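Local coordinates for protein 3,4-dihydroxybenzoate decarboxylase (Enterobacter cloacae, PDB 5NY5) that probably catalyses the reversible decarboxylation of 3,4-dihydroxybenzoate to catechol, as a UbiD-family enzyme that uses prenylated FMN and a metal ion, at residues E179-L184 with P299-I304; C173-D178 with E277-N282; E268-V273 with V303-A308; G146-L151 with I169-V174. All coordinates share one frame; numbering follows the deposited sequence.

Contact 1: E179-L184 with P299-I304; sequences ELSMFL and PSLPVI
L180 and I304 form an antiparallel hydrogen-bonded pair, with L180 N 2.8 Å from I304 O and I304 N 2.6 Å from L180 O, and the pairing continues through the non-hydrogen-bonded pair S181 and V303 to M182 N, which reaches P302 O at 3.2 Å. On the L180 and I304 face, M182 (a selenomethionine) carries its CG anti to the backbone N (chi1 164°). Its chain slants across I304, and SE lies 3.6 Å from I304 CD1. Past the paired residues the contact passes to L301 and P302. L301 splits its two methyls: CD1 lies against S181 CB, while CD2 sits 3.7 Å from F183 CB and also meets the edge of the F183 ring, near the ring plane. P302 presses its ring on segment 179-184, with CG 3.2 Å from M182 O and 3.7 Å from L184 CD1. At the far end E179 lays its CB beside V303 CG1 and sends its carboxylate to a salt bridge with K305. The S181 hydroxyl is held by the Q175 side-chain amide. This is strand pairing within the antiparallel sheet of the Rift-related, FMN-binding domain of UbiD enzymes; the strand 179-182 leads straight into F183, a prenylated FMN contact of this protein, and M182 packs on H170, another.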
loop_
_atom_site.group_PDB
_atom_site.type_symbol
_atom_site.label_atom_id
_atom_site.label_comp_id
_atom_site.label_asym_id
_atom_site.label_seq_id
_atom_site.Cartn_x
_atom_site.Cartn_y
_atom_site.Cartn_z
ATOM N N GLU A 179 33.589 -39.537 -22.062
ATOM C CA GLU A 179 32.222 -39.056 -21.930
ATOM C C GLU A 179 32.192 -37.723 -21.197
ATOM O O GLU A 179 32.942 -37.508 -20.241
ATOM C CB GLU A 179 31.348 -40.073 -21.186
ATOM C CG GLU A 179 31.227 -41.413 -21.888
ATOM C CD GLU A 179 30.393 -42.403 -21.106
ATOM O OE1 GLU A 179 29.793 -41.997 -20.087
ATOM O OE2 GLU A 179 30.339 -43.585 -21.504
ATOM N N LEU A 180 31.312 -36.835 -21.653
ATOM C CA LEU A 180 31.068 -35.551 -21.016
ATOM C C LEU A 180 29.569 -35.341 -20.874
ATOM O O LEU A 180 28.781 -35.801 -21.704
ATOM C CB LEU A 180 31.662 -34.392 -21.824
ATOM C CG LEU A 180 33.159 -34.382 -22.119
ATOM C CD1 LEU A 180 33.423 -33.569 -23.371
ATOM C CD2 LEU A 180 33.926 -33.804 -20.947
ATOM N N SER A 181 29.179 -34.636 -19.817
ATOM C CA SER A 181 27.795 -34.233 -19.620
ATOM C C SER A 181 27.643 -32.774 -20.024
ATOM O O SER A 181 28.427 -31.922 -19.595
ATOM C CB SER A 181 27.360 -34.434 -18.168
ATOM O OG SER A 181 28.124 -33.631 -17.289
HETATM N N MSE A 182 26.647 -32.494 -20.856
HETATM C CA MSE A 182 26.442 -31.146 -21.370
HETATM C C MSE A 182 24.969 -30.755 -21.361
HETATM O O MSE A 182 24.132 -31.444 -21.938
HETATM C CB MSE A 182 27.010 -31.031 -22.786
HETATM C CG MSE A 182 26.530 -29.817 -23.565
HETATM SE SE MSE A 182 27.611 -29.458 -25.152
HETATM C CE MSE A 182 26.227 -28.686 -26.286
ATOM N N PHE A 183 24.663 -29.643 -20.699
ATOM C CA PHE A 183 23.302 -29.136 -20.645
ATOM C C PHE A 183 22.982 -28.318 -21.891
ATOM O O PHE A 183 23.843 -27.637 -22.453
ATOM C CB PHE A 183 23.098 -28.281 -19.394
ATOM C CG PHE A 183 21.776 -27.567 -19.354
ATOM C CD1 PHE A 183 20.626 -28.236 -18.975
ATOM C CD2 PHE A 183 21.686 -26.227 -19.690
ATOM C CE1 PHE A 183 19.410 -27.583 -18.936
ATOM C CE2 PHE A 183 20.472 -25.570 -19.655
ATOM C CZ PHE A 183 19.333 -26.249 -19.277
ATOM N N LEU A 184 21.727 -28.394 -22.320
ATOM C CA LEU A 184 21.247 -27.635 -23.464
ATOM C C LEU A 184 19.961 -26.924 -23.077
ATOM O O LEU A 184 19.071 -27.529 -22.473
ATOM C CB LEU A 184 21.012 -28.539 -24.682
ATOM C CG LEU A 184 22.238 -29.144 -25.379
ATOM C CD1 LEU A 184 22.726 -30.406 -24.678
ATOM C CD2 LEU A 184 21.943 -29.422 -26.847
ATOM N N PRO A 299 19.733 -33.637 -12.799
ATOM C CA PRO A 299 19.527 -35.085 -12.656
ATOM C C PRO A 299 19.562 -35.839 -13.977
ATOM O O PRO A 299 19.938 -37.014 -14.008
ATOM C CB PRO A 299 18.141 -35.180 -12.002
ATOM C CG PRO A 299 17.842 -33.801 -11.491
ATOM C CD PRO A 299 18.533 -32.873 -12.429
ATOM N N SER A 300 19.173 -35.188 -15.071
ATOM C CA SER A 300 19.087 -35.833 -16.382
ATOM C C SER A 300 19.826 -34.968 -17.397
ATOM O O SER A 300 19.310 -33.932 -17.826
ATOM C CB SER A 300 17.633 -36.047 -16.792
ATOM O OG SER A 300 17.539 -36.690 -18.052
ATOM N N LEU A 301 21.027 -35.395 -17.785
ATOM C CA LEU A 301 21.830 -34.654 -18.742
ATOM C C LEU A 301 22.216 -35.529 -19.928
ATOM O O LEU A 301 22.599 -36.688 -19.745
ATOM C CB LEU A 301 23.105 -34.105 -18.089
ATOM C CG LEU A 301 22.951 -32.755 -17.394
ATOM C CD1 LEU A 301 24.282 -32.273 -16.843
ATOM C CD2 LEU A 301 22.365 -31.744 -18.361
ATOM N N PRO A 302 22.126 -35.004 -21.148
ATOM C CA PRO A 302 22.603 -35.762 -22.309
ATOM C C PRO A 302 24.117 -35.902 -22.288
ATOM O O PRO A 302 24.839 -34.992 -21.874
ATOM C CB PRO A 302 22.129 -34.925 -23.502
ATOM C CG PRO A 302 21.952 -33.556 -22.956
ATOM C CD PRO A 302 21.511 -33.724 -21.536
ATOM N N VAL A 303 24.592 -37.058 -22.743
ATOM C CA VAL A 303 26.005 -37.415 -22.685
ATOM C C VAL A 303 26.639 -37.158 -24.043
ATOM O O VAL A 303 26.075 -37.525 -25.081
ATOM C CB VAL A 303 26.185 -38.884 -22.263
ATOM C CG1 VAL A 303 27.619 -39.335 -22.481
ATOM C CG2 VAL A 303 25.785 -39.066 -20.809
ATOM N N ILE A 304 27.806 -36.521 -24.041
ATOM C CA ILE A 304 28.624 -36.368 -25.236
ATOM C C ILE A 304 29.702 -37.441 -25.210
ATOM O O ILE A 304 30.513 -37.497 -24.279
ATOM C CB ILE A 304 29.243 -34.966 -25.329
ATOM C CG1 ILE A 304 28.211 -33.961 -25.833
ATOM C CG2 ILE A 304 30.454 -34.979 -26.247
ATOM C CD1 ILE A 304 28.805 -32.643 -26.258
#

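Contact 2: C173-D178 with E277-N282; sequences CVQERD and EDQHTN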
loop_
_atom_site.group_PDB
_atom_site.type_symbol
_atom_site.label_atom_id
_atom_site.label_comp_id
_atom_site.label_asym_id
_atom_site.label_seq_id
_atom_site.Cartn_x
_atom_site.Cartn_y
_atom_site.Cartn_z
ATOM N N CYS A 173 30.826 -31.065 -18.087
ATOM C CA CYS A 173 31.443 -31.716 -16.942
ATOM C C CYS A 173 32.053 -33.041 -17.381
ATOM O O CYS A 173 31.408 -33.824 -18.084
ATOM C CB CYS A 173 30.418 -31.943 -15.830
ATOM S SG CYS A 173 31.078 -32.721 -14.342
ATOM N N VAL A 174 33.294 -33.285 -16.967
ATOM C CA VAL A 174 33.983 -34.516 -17.332
ATOM C C VAL A 174 33.410 -35.665 -16.515
ATOM O O VAL A 174 33.393 -35.619 -15.279
ATOM C CB VAL A 174 35.496 -34.382 -17.120
ATOM C CG1 VAL A 174 36.190 -35.698 -17.407
ATOM C CG2 VAL A 174 36.055 -33.275 -17.995
ATOM N N GLN A 175 32.942 -36.705 -17.200
ATOM C CA GLN A 175 32.325 -37.856 -16.555
ATOM C C GLN A 175 33.173 -39.115 -16.652
ATOM O O GLN A 175 33.423 -39.773 -15.638
ATOM C CB GLN A 175 30.940 -38.119 -17.164
ATOM C CG GLN A 175 29.989 -36.935 -17.084
ATOM C CD GLN A 175 29.596 -36.587 -15.659
ATOM O OE1 GLN A 175 29.786 -37.379 -14.737
ATOM N NE2 GLN A 175 29.042 -35.396 -15.476
ATOM N N GLU A 176 33.620 -39.470 -17.855
ATOM C CA GLU A 176 34.431 -40.665 -18.044
ATOM C C GLU A 176 35.670 -40.341 -18.867
ATOM O O GLU A 176 35.923 -39.174 -19.183
ATOM C CB GLU A 176 33.619 -41.766 -18.727
ATOM C CG GLU A 176 32.310 -42.107 -18.036
ATOM C CD GLU A 176 32.510 -42.817 -16.715
ATOM O OE1 GLU A 176 33.629 -43.306 -16.457
ATOM O OE2 GLU A 176 31.541 -42.887 -15.930
ATOM N N ARG A 177 36.449 -41.367 -19.217
ATOM C CA ARG A 177 37.595 -41.158 -20.094
ATOM C C ARG A 177 37.177 -40.694 -21.482
ATOM O O ARG A 177 37.981 -40.072 -22.183
ATOM C CB ARG A 177 38.420 -42.442 -20.208
ATOM C CG ARG A 177 37.591 -43.683 -20.486
ATOM C CD ARG A 177 38.380 -44.734 -21.251
ATOM N NE ARG A 177 38.350 -44.495 -22.692
ATOM C CZ ARG A 177 38.765 -45.368 -23.603
ATOM N NH1 ARG A 177 38.697 -45.068 -24.893
ATOM N NH2 ARG A 177 39.243 -46.545 -23.225
ATOM N N ASP A 178 35.940 -40.980 -21.893
ATOM C CA ASP A 178 35.485 -40.583 -23.219
ATOM C C ASP A 178 34.065 -40.031 -23.204
ATOM O O ASP A 178 33.395 -40.048 -24.244
ATOM C CB ASP A 178 35.571 -41.762 -24.192
ATOM C CG ASP A 178 34.769 -42.962 -23.729
ATOM O OD1 ASP A 178 34.340 -42.982 -22.557
ATOM O OD2 ASP A 178 34.576 -43.894 -24.537
ATOM N N GLU A 277 24.596 -35.010 -13.098
ATOM C CA GLU A 277 25.844 -34.261 -13.214
ATOM C C GLU A 277 26.870 -34.708 -12.180
ATOM O O GLU A 277 28.056 -34.862 -12.499
ATOM C CB GLU A 277 25.553 -32.767 -13.083
ATOM C CG GLU A 277 26.455 -31.868 -13.904
ATOM C CD GLU A 277 25.848 -30.498 -14.129
ATOM O OE1 GLU A 277 24.726 -30.261 -13.637
ATOM O OE2 GLU A 277 26.485 -29.661 -14.799
ATOM N N ASP A 278 26.437 -34.935 -10.941
ATOM C CA ASP A 278 27.336 -35.262 -9.841
ATOM C C ASP A 278 27.416 -36.762 -9.578
ATOM O O ASP A 278 27.561 -37.179 -8.424
ATOM C CB ASP A 278 26.901 -34.528 -8.575
ATOM C CG ASP A 278 25.525 -34.954 -8.101
ATOM O OD1 ASP A 278 24.710 -35.387 -8.942
ATOM O OD2 ASP A 278 25.260 -34.860 -6.884
ATOM N N GLN A 279 27.342 -37.583 -10.629
ATOM C CA GLN A 279 27.292 -39.029 -10.428
ATOM C C GLN A 279 28.548 -39.557 -9.743
ATOM O O GLN A 279 28.471 -40.513 -8.964
ATOM C CB GLN A 279 27.079 -39.741 -11.762
ATOM C CG GLN A 279 28.167 -39.493 -12.788
ATOM C CD GLN A 279 28.176 -40.536 -13.884
ATOM O OE1 GLN A 279 27.543 -41.583 -13.764
ATOM N NE2 GLN A 279 28.890 -40.252 -14.967
ATOM N N HIS A 280 29.704 -38.951 -10.009
ATOM C CA HIS A 280 30.957 -39.421 -9.435
ATOM C C HIS A 280 31.346 -38.694 -8.155
ATOM O O HIS A 280 32.245 -39.161 -7.447
ATOM C CB HIS A 280 32.094 -39.286 -10.456
ATOM C CG HIS A 280 31.927 -40.149 -11.668
ATOM N ND1 HIS A 280 32.078 -41.519 -11.634
ATOM C CD2 HIS A 280 31.629 -39.836 -12.951
ATOM C CE1 HIS A 280 31.877 -42.011 -12.842
ATOM N NE2 HIS A 280 31.602 -41.012 -13.660
ATOM N N THR A 281 30.698 -37.575 -7.836
ATOM C CA THR A 281 31.041 -36.800 -6.652
ATOM C C THR A 281 29.943 -36.757 -5.603
ATOM O O THR A 281 30.254 -36.695 -4.413
ATOM C CB THR A 281 31.402 -35.364 -7.044
ATOM O OG1 THR A 281 30.347 -34.806 -7.834
ATOM C CG2 THR A 281 32.695 -35.344 -7.843
ATOM N N ASN A 282 28.674 -36.776 -6.018
ATOM C CA ASN A 282 27.529 -36.788 -5.105
ATOM C C ASN A 282 27.522 -35.580 -4.174
ATOM O O ASN A 282 27.044 -35.661 -3.040
ATOM C CB ASN A 282 27.478 -38.085 -4.291
ATOM C CG ASN A 282 27.300 -39.312 -5.161
ATOM O OD1 ASN A 282 26.700 -39.245 -6.234
ATOM N ND2 ASN A 282 27.820 -40.443 -4.702
#
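Q175 grips the 277-282 loop with both ends of its side-chain amide. Its NE2 donates to E277 O at 3.2 Å, an acceptor lying in the Q175 amide plane, while OE1 accepts from Q279 NE2 at 3.0 Å, the donor standing 41° above the carbonyl plane. A bend at chi2 (-66°) brings Q175 CD over to the loop side. Next to it, E176 OE2 approaches the edge of the H280 ring, 2.9 Å from NE2; the bond is weak, with an N-H...O angle of 129°, and carboxylate and ring stand steeply to one another. C173 SG makes a looser contact with E277 O. In the Rift-related domain this clasps the loop between strands 263-269 and 285-288 to the end of strand 165-174, where the chain turns toward the next strand. Behind the first shell, Q175 NE2 has a second partner in S181 OG, and E277 OE1 is held by N298 N. The loop itself is turned by D278, whose O accepts from T281 N and, at 2.7 Å, from N282 N, and whose carboxylate is held by R276 and G284 N. Further in, the E277 side chain lies about 4 Å, between nearest atoms, from that of R171, which binds prenylated FMN in this protein.

Contact 3: E268-V273 with V303-A308; sequences ELLPGV and VIKVKA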
loop_
_atom_site.group_PDB
_atom_site.type_symbol
_atom_site.label_atom_id
_atom_site.label_comp_id
_atom_site.label_asym_id
_atom_site.label_seq_id
_atom_site.Cartn_x
_atom_site.Cartn_y
_atom_site.Cartn_z
ATOM N N GLU A 268 29.681 -36.823 -30.031
ATOM C CA GLU A 268 28.297 -37.008 -30.433
ATOM C C GLU A 268 27.416 -37.094 -29.197
ATOM O O GLU A 268 27.823 -37.623 -28.159
ATOM C CB GLU A 268 28.123 -38.273 -31.284
ATOM C CG GLU A 268 28.806 -38.210 -32.637
ATOM C CD GLU A 268 28.826 -39.550 -33.341
ATOM O OE1 GLU A 268 29.388 -39.629 -34.454
ATOM O OE2 GLU A 268 28.283 -40.525 -32.781
ATOM N N LEU A 269 26.203 -36.563 -29.320
ATOM C CA LEU A 269 25.205 -36.659 -28.259
ATOM C C LEU A 269 24.480 -37.992 -28.394
ATOM O O LEU A 269 23.733 -38.206 -29.354
ATOM C CB LEU A 269 24.237 -35.483 -28.335
ATOM C CG LEU A 269 24.796 -34.133 -27.883
ATOM C CD1 LEU A 269 24.125 -32.991 -28.623
ATOM C CD2 LEU A 269 24.618 -33.967 -26.384
ATOM N N LEU A 270 24.696 -38.886 -27.438
ATOM C CA LEU A 270 24.154 -40.236 -27.536
ATOM C C LEU A 270 22.669 -40.236 -27.193
ATOM O O LEU A 270 22.282 -39.721 -26.140
ATOM C CB LEU A 270 24.904 -41.181 -26.609
ATOM C CG LEU A 270 26.424 -41.201 -26.757
ATOM C CD1 LEU A 270 27.030 -42.253 -25.846
ATOM C CD2 LEU A 270 26.814 -41.445 -28.205
ATOM N N PRO A 271 21.817 -40.803 -28.044
ATOM C CA PRO A 271 20.378 -40.784 -27.770
ATOM C C PRO A 271 19.998 -41.756 -26.666
ATOM O O PRO A 271 20.639 -42.789 -26.461
ATOM C CB PRO A 271 19.752 -41.204 -29.107
ATOM C CG PRO A 271 20.864 -41.147 -30.111
ATOM C CD PRO A 271 22.119 -41.399 -29.353
ATOM N N GLY A 272 18.933 -41.408 -25.950
ATOM C CA GLY A 272 18.383 -42.286 -24.938
ATOM C C GLY A 272 19.121 -42.264 -23.616
ATOM O O GLY A 272 18.494 -42.335 -22.554
ATOM N N VAL A 273 20.446 -42.169 -23.657
ATOM C CA VAL A 273 21.241 -42.223 -22.439
ATOM C C VAL A 273 21.135 -40.894 -21.704
ATOM O O VAL A 273 21.082 -39.821 -22.318
ATOM C CB VAL A 273 22.705 -42.581 -22.758
ATOM C CG1 VAL A 273 23.409 -41.429 -23.452
ATOM C CG2 VAL A 273 23.448 -42.981 -21.490
ATOM N N VAL A 303 24.592 -37.058 -22.743
ATOM C CA VAL A 303 26.005 -37.415 -22.685
ATOM C C VAL A 303 26.639 -37.158 -24.043
ATOM O O VAL A 303 26.075 -37.525 -25.081
ATOM C CB VAL A 303 26.185 -38.884 -22.263
ATOM C CG1 VAL A 303 27.619 -39.335 -22.481
ATOM C CG2 VAL A 303 25.785 -39.066 -20.809
ATOM N N ILE A 304 27.806 -36.521 -24.041
ATOM C CA ILE A 304 28.624 -36.368 -25.236
ATOM C C ILE A 304 29.702 -37.441 -25.210
ATOM O O ILE A 304 30.513 -37.497 -24.279
ATOM C CB ILE A 304 29.243 -34.966 -25.329
ATOM C CG1 ILE A 304 28.211 -33.961 -25.833
ATOM C CG2 ILE A 304 30.454 -34.979 -26.247
ATOM C CD1 ILE A 304 28.805 -32.643 -26.258
ATOM N N LYS A 305 29.701 -38.302 -26.224
ATOM C CA LYS A 305 30.724 -39.328 -26.395
ATOM C C LYS A 305 31.767 -38.778 -27.359
ATOM O O LYS A 305 31.493 -38.621 -28.552
ATOM C CB LYS A 305 30.113 -40.622 -26.923
ATOM C CG LYS A 305 31.031 -41.830 -26.873
ATOM C CD LYS A 305 30.943 -42.537 -25.532
ATOM C CE LYS A 305 31.572 -43.919 -25.600
ATOM N NZ LYS A 305 31.439 -44.665 -24.319
ATOM N N VAL A 306 32.958 -38.475 -26.841
ATOM C CA VAL A 306 33.988 -37.867 -27.671
ATOM C C VAL A 306 34.569 -38.909 -28.614
ATOM O O VAL A 306 34.824 -40.058 -28.226
ATOM C CB VAL A 306 35.078 -37.224 -26.797
ATOM C CG1 VAL A 306 35.644 -38.231 -25.821
ATOM C CG2 VAL A 306 36.187 -36.645 -27.662
ATOM N N LYS A 307 34.756 -38.520 -29.873
ATOM C CA LYS A 307 35.413 -39.367 -30.858
ATOM C C LYS A 307 36.861 -38.980 -31.095
ATOM O O LYS A 307 37.694 -39.855 -31.344
ATOM C CB LYS A 307 34.655 -39.320 -32.188
ATOM C CG LYS A 307 33.228 -39.828 -32.099
ATOM C CD LYS A 307 33.192 -41.246 -31.560
ATOM C CE LYS A 307 31.766 -41.743 -31.406
ATOM N NZ LYS A 307 31.718 -43.117 -30.838
ATOM N N ALA A 308 37.181 -37.692 -31.014
ATOM C CA ALA A 308 38.548 -37.233 -31.190
ATOM C C ALA A 308 38.736 -35.921 -30.448
ATOM O O ALA A 308 37.815 -35.107 -30.354
ATOM C CB ALA A 308 38.898 -37.056 -32.670
#
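L270 sets its CG anti to its own carbonyl carbon (chi1 -53°), which places that CG 3.7 Å from K305 CB; the two chains slant past each other, and CD2 of L270 lies 3.6 Å from the same K305 CB. V273 brings its CG1 to V303 CB at 3.9 Å, the two side chains meeting at about a right angle. L269 packs on the other face of the sheet, its CD2 3.6 Å from I304 CG1. At the outer end E268 stretches toward K307, but OE2 and NZ remain 4.7 Å apart, so the opposite charges probably attract without making a salt bridge. The backbones join as an antiparallel pair at E268 and K305: K305 N lies 2.8 Å from E268 O, whereas E268 N, 3.0 Å from K305 O, stands well above the plane of that carbonyl. L270 N adds a third bond to V303 O, at 3.1 Å. Beyond this, K307 and A308 both face E266 in a classic beta bulge. This is strand pairing in the antiparallel sheet of the Rift-related domain, of the FMN-binding clan, where strand 303-311 lies between 263-269 and 179-182 at I304. L269 and I304 both touch V206 of strand 204-210, L269 also touches R194 of helix 189-199, and E198 of that helix accepts from G272 N.

Contact 4: G146-L151 with I169-V174; sequences GPFFCL and IHRLCV
C173 lies over one face of the F148 ring, with its CB 3.9 Å and its SG 4.4 Å from the ring centroid, the sulfur 22° off the normal: a CH-pi contact and a sulfur-aromatic contact made by one side chain. The two residues are a non-hydrogen-bonded pair in the antiparallel beta hairpin of strands 148-157 and 165-174, part of the Rift-related domain's sheet. G146, with no side chain there, lets its CA come within 3.8 Å of C173 SG. The R171 chain passes the same ring obliquely: its CG sits between the backbone N and carbonyl carbon (chi1 66°), the chain runs out extended, and CD passes 4.0 Å from F148 CE1. Beyond that its guanidinium forms a salt bridge with E289. On the face that carries F149 and L172, V174 packs its CB on P147 CG at 3.6 Å and its CG2 on F149 CE2 at 3.7 Å; L180 of the next strand packs on V174 as well. Three backbone bonds hold the strands, V174 N to P147 O, F149 N to L172 O and L172 N to F149 O, each 2.8 Å. I169, H170 and R171 contact prenylated FMN in this protein; in this model, without the flavin, H170 ND1 is hydrogen-bonded to F183 O and NE2 to T168 OG1. F149 O, besides taking the L172 N-H, receives a CA-H...O contact from R171 CA at 3.1 Å.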
loop_
_atom_site.group_PDB
_atom_site.type_symbol
_atom_site.label_atom_id
_atom_site.label_comp_id
_atom_site.label_asym_id
_atom_site.label_seq_id
_atom_site.Cartn_x
_atom_site.Cartn_y
_atom_site.Cartn_z
ATOM N N GLY A 146 32.249 -32.028 -10.738
ATOM C CA GLY A 146 33.399 -32.630 -11.365
ATOM C C GLY A 146 34.157 -31.586 -12.154
ATOM O O GLY A 146 33.785 -30.409 -12.171
ATOM N N PRO A 147 35.244 -31.988 -12.805
ATOM C CA PRO A 147 35.974 -31.047 -13.662
ATOM C C PRO A 147 35.073 -30.498 -14.757
ATOM O O PRO A 147 34.243 -31.210 -15.320
ATOM C CB PRO A 147 37.120 -31.892 -14.230
ATOM C CG PRO A 147 36.752 -33.315 -13.945
ATOM C CD PRO A 147 35.913 -33.294 -12.716
ATOM N N PHE A 148 35.242 -29.211 -15.049
ATOM C CA PHE A 148 34.344 -28.479 -15.930
ATOM C C PHE A 148 35.123 -27.743 -17.009
ATOM O O PHE A 148 36.181 -27.167 -16.741
ATOM C CB PHE A 148 33.507 -27.456 -15.143
ATOM C CG PHE A 148 32.119 -27.921 -14.808
ATOM C CD1 PHE A 148 31.107 -27.845 -15.746
ATOM C CD2 PHE A 148 31.821 -28.406 -13.546
ATOM C CE1 PHE A 148 29.826 -28.263 -15.440
ATOM C CE2 PHE A 148 30.544 -28.825 -13.231
ATOM C CZ PHE A 148 29.545 -28.754 -14.180
ATOM N N PHE A 149 34.591 -27.772 -18.227
ATOM C CA PHE A 149 34.933 -26.807 -19.263
ATOM C C PHE A 149 33.802 -25.793 -19.328
ATOM O O PHE A 149 32.634 -26.175 -19.450
ATOM C CB PHE A 149 35.119 -27.476 -20.627
ATOM C CG PHE A 149 36.179 -28.539 -20.652
ATOM C CD1 PHE A 149 37.518 -28.199 -20.727
ATOM C CD2 PHE A 149 35.836 -29.879 -20.623
ATOM C CE1 PHE A 149 38.493 -29.176 -20.755
ATOM C CE2 PHE A 149 36.806 -30.859 -20.651
ATOM C CZ PHE A 149 38.136 -30.507 -20.718
ATOM N N CYS A 150 34.137 -24.508 -19.238
ATOM C CA CYS A 150 33.121 -23.477 -19.108
ATOM C C CYS A 150 33.003 -22.559 -20.314
ATOM O O CYS A 150 32.076 -21.744 -20.357
ATOM C CB CYS A 150 33.388 -22.630 -17.856
ATOM S SG CYS A 150 33.325 -23.574 -16.324
ATOM N N LEU A 151 33.899 -22.663 -21.288
ATOM C CA LEU A 151 33.868 -21.811 -22.472
ATOM C C LEU A 151 33.980 -22.654 -23.734
ATOM O O LEU A 151 34.811 -22.412 -24.613
ATOM C CB LEU A 151 34.970 -20.756 -22.406
ATOM C CG LEU A 151 34.784 -19.699 -21.316
ATOM C CD1 LEU A 151 35.979 -18.762 -21.251
ATOM C CD2 LEU A 151 33.501 -18.918 -21.552
ATOM N N ILE A 169 27.423 -21.307 -26.634
ATOM C CA ILE A 169 28.385 -21.506 -25.555
ATOM C C ILE A 169 27.733 -22.362 -24.480
ATOM O O ILE A 169 26.646 -22.033 -23.989
ATOM C CB ILE A 169 28.871 -20.168 -24.975
ATOM C CG1 ILE A 169 29.531 -19.324 -26.066
ATOM C CG2 ILE A 169 29.841 -20.408 -23.827
ATOM C CD1 ILE A 169 30.205 -18.070 -25.552
ATOM N N HIS A 170 28.396 -23.455 -24.115
ATOM C CA HIS A 170 27.906 -24.380 -23.107
ATOM C C HIS A 170 29.015 -24.667 -22.107
ATOM O O HIS A 170 30.182 -24.327 -22.320
ATOM C CB HIS A 170 27.426 -25.696 -23.734
ATOM C CG HIS A 170 26.441 -25.518 -24.846
ATOM N ND1 HIS A 170 25.118 -25.888 -24.734
ATOM C CD2 HIS A 170 26.586 -25.016 -26.094
ATOM C CE1 HIS A 170 24.491 -25.619 -25.864
ATOM N NE2 HIS A 170 25.360 -25.090 -26.707
ATOM N N ARG A 171 28.638 -25.306 -21.005
ATOM C CA ARG A 171 29.588 -25.836 -20.040
ATOM C C ARG A 171 29.455 -27.352 -20.007
ATOM O O ARG A 171 28.352 -27.889 -20.140
ATOM C CB ARG A 171 29.371 -25.246 -18.643
ATOM C CG ARG A 171 28.062 -25.633 -17.983
ATOM C CD ARG A 171 27.906 -24.939 -16.641
ATOM N NE ARG A 171 26.677 -25.331 -15.960
ATOM C CZ ARG A 171 26.219 -24.751 -14.857
ATOM N NH1 ARG A 171 26.887 -23.745 -14.310
ATOM N NH2 ARG A 171 25.092 -25.172 -14.303
ATOM N N LEU A 172 30.583 -28.037 -19.845
ATOM C CA LEU A 172 30.627 -29.491 -19.914
ATOM C C LEU A 172 31.385 -30.038 -18.717
ATOM O O LEU A 172 32.463 -29.539 -18.380
ATOM C CB LEU A 172 31.285 -29.965 -21.214
ATOM C CG LEU A 172 30.551 -29.636 -22.517
ATOM C CD1 LEU A 172 30.937 -28.262 -23.047
ATOM C CD2 LEU A 172 30.807 -30.710 -23.556
ATOM N N CYS A 173 30.826 -31.065 -18.087
ATOM C CA CYS A 173 31.443 -31.716 -16.942
ATOM C C CYS A 173 32.053 -33.041 -17.381
ATOM O O CYS A 173 31.408 -33.824 -18.084
ATOM C CB CYS A 173 30.418 -31.943 -15.830
ATOM S SG CYS A 173 31.078 -32.721 -14.342
ATOM N N VAL A 174 33.294 -33.285 -16.967
ATOM C CA VAL A 174 33.983 -34.516 -17.332
ATOM C C VAL A 174 33.410 -35.665 -16.515
ATOM O O VAL A 174 33.393 -35.619 -15.279
ATOM C CB VAL A 174 35.496 -34.382 -17.120
ATOM C CG1 VAL A 174 36.190 -35.698 -17.407
ATOM C CG2 VAL A 174 36.055 -33.275 -17.995
#

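In the fold
All four contacts lie within the Rift-related domain, on one side of the chain's centre, their centres 8 to 15 Å apart. Contact 4 comes first along the chain, closing the 148-157/165-174 hairpin; its second strand runs on into contact 2, and after the 175-178 turn strand 179-182 enters contact 1. Contacts 1 and 3 share V303 and I304, since strand 303-311 pairs with 179-182 and with 263-269. Contacts 1, 3 and 4 thus pair neighbouring strands of one antiparallel sheet, while contact 2 ties the 277-282 loop to the end of strand 165-174 and the turn after it. Of the prenylated FMN-binding residues, I169, H170 and R171 lie on strand 165-174, and F183 just past the end of its neighbour 179-182.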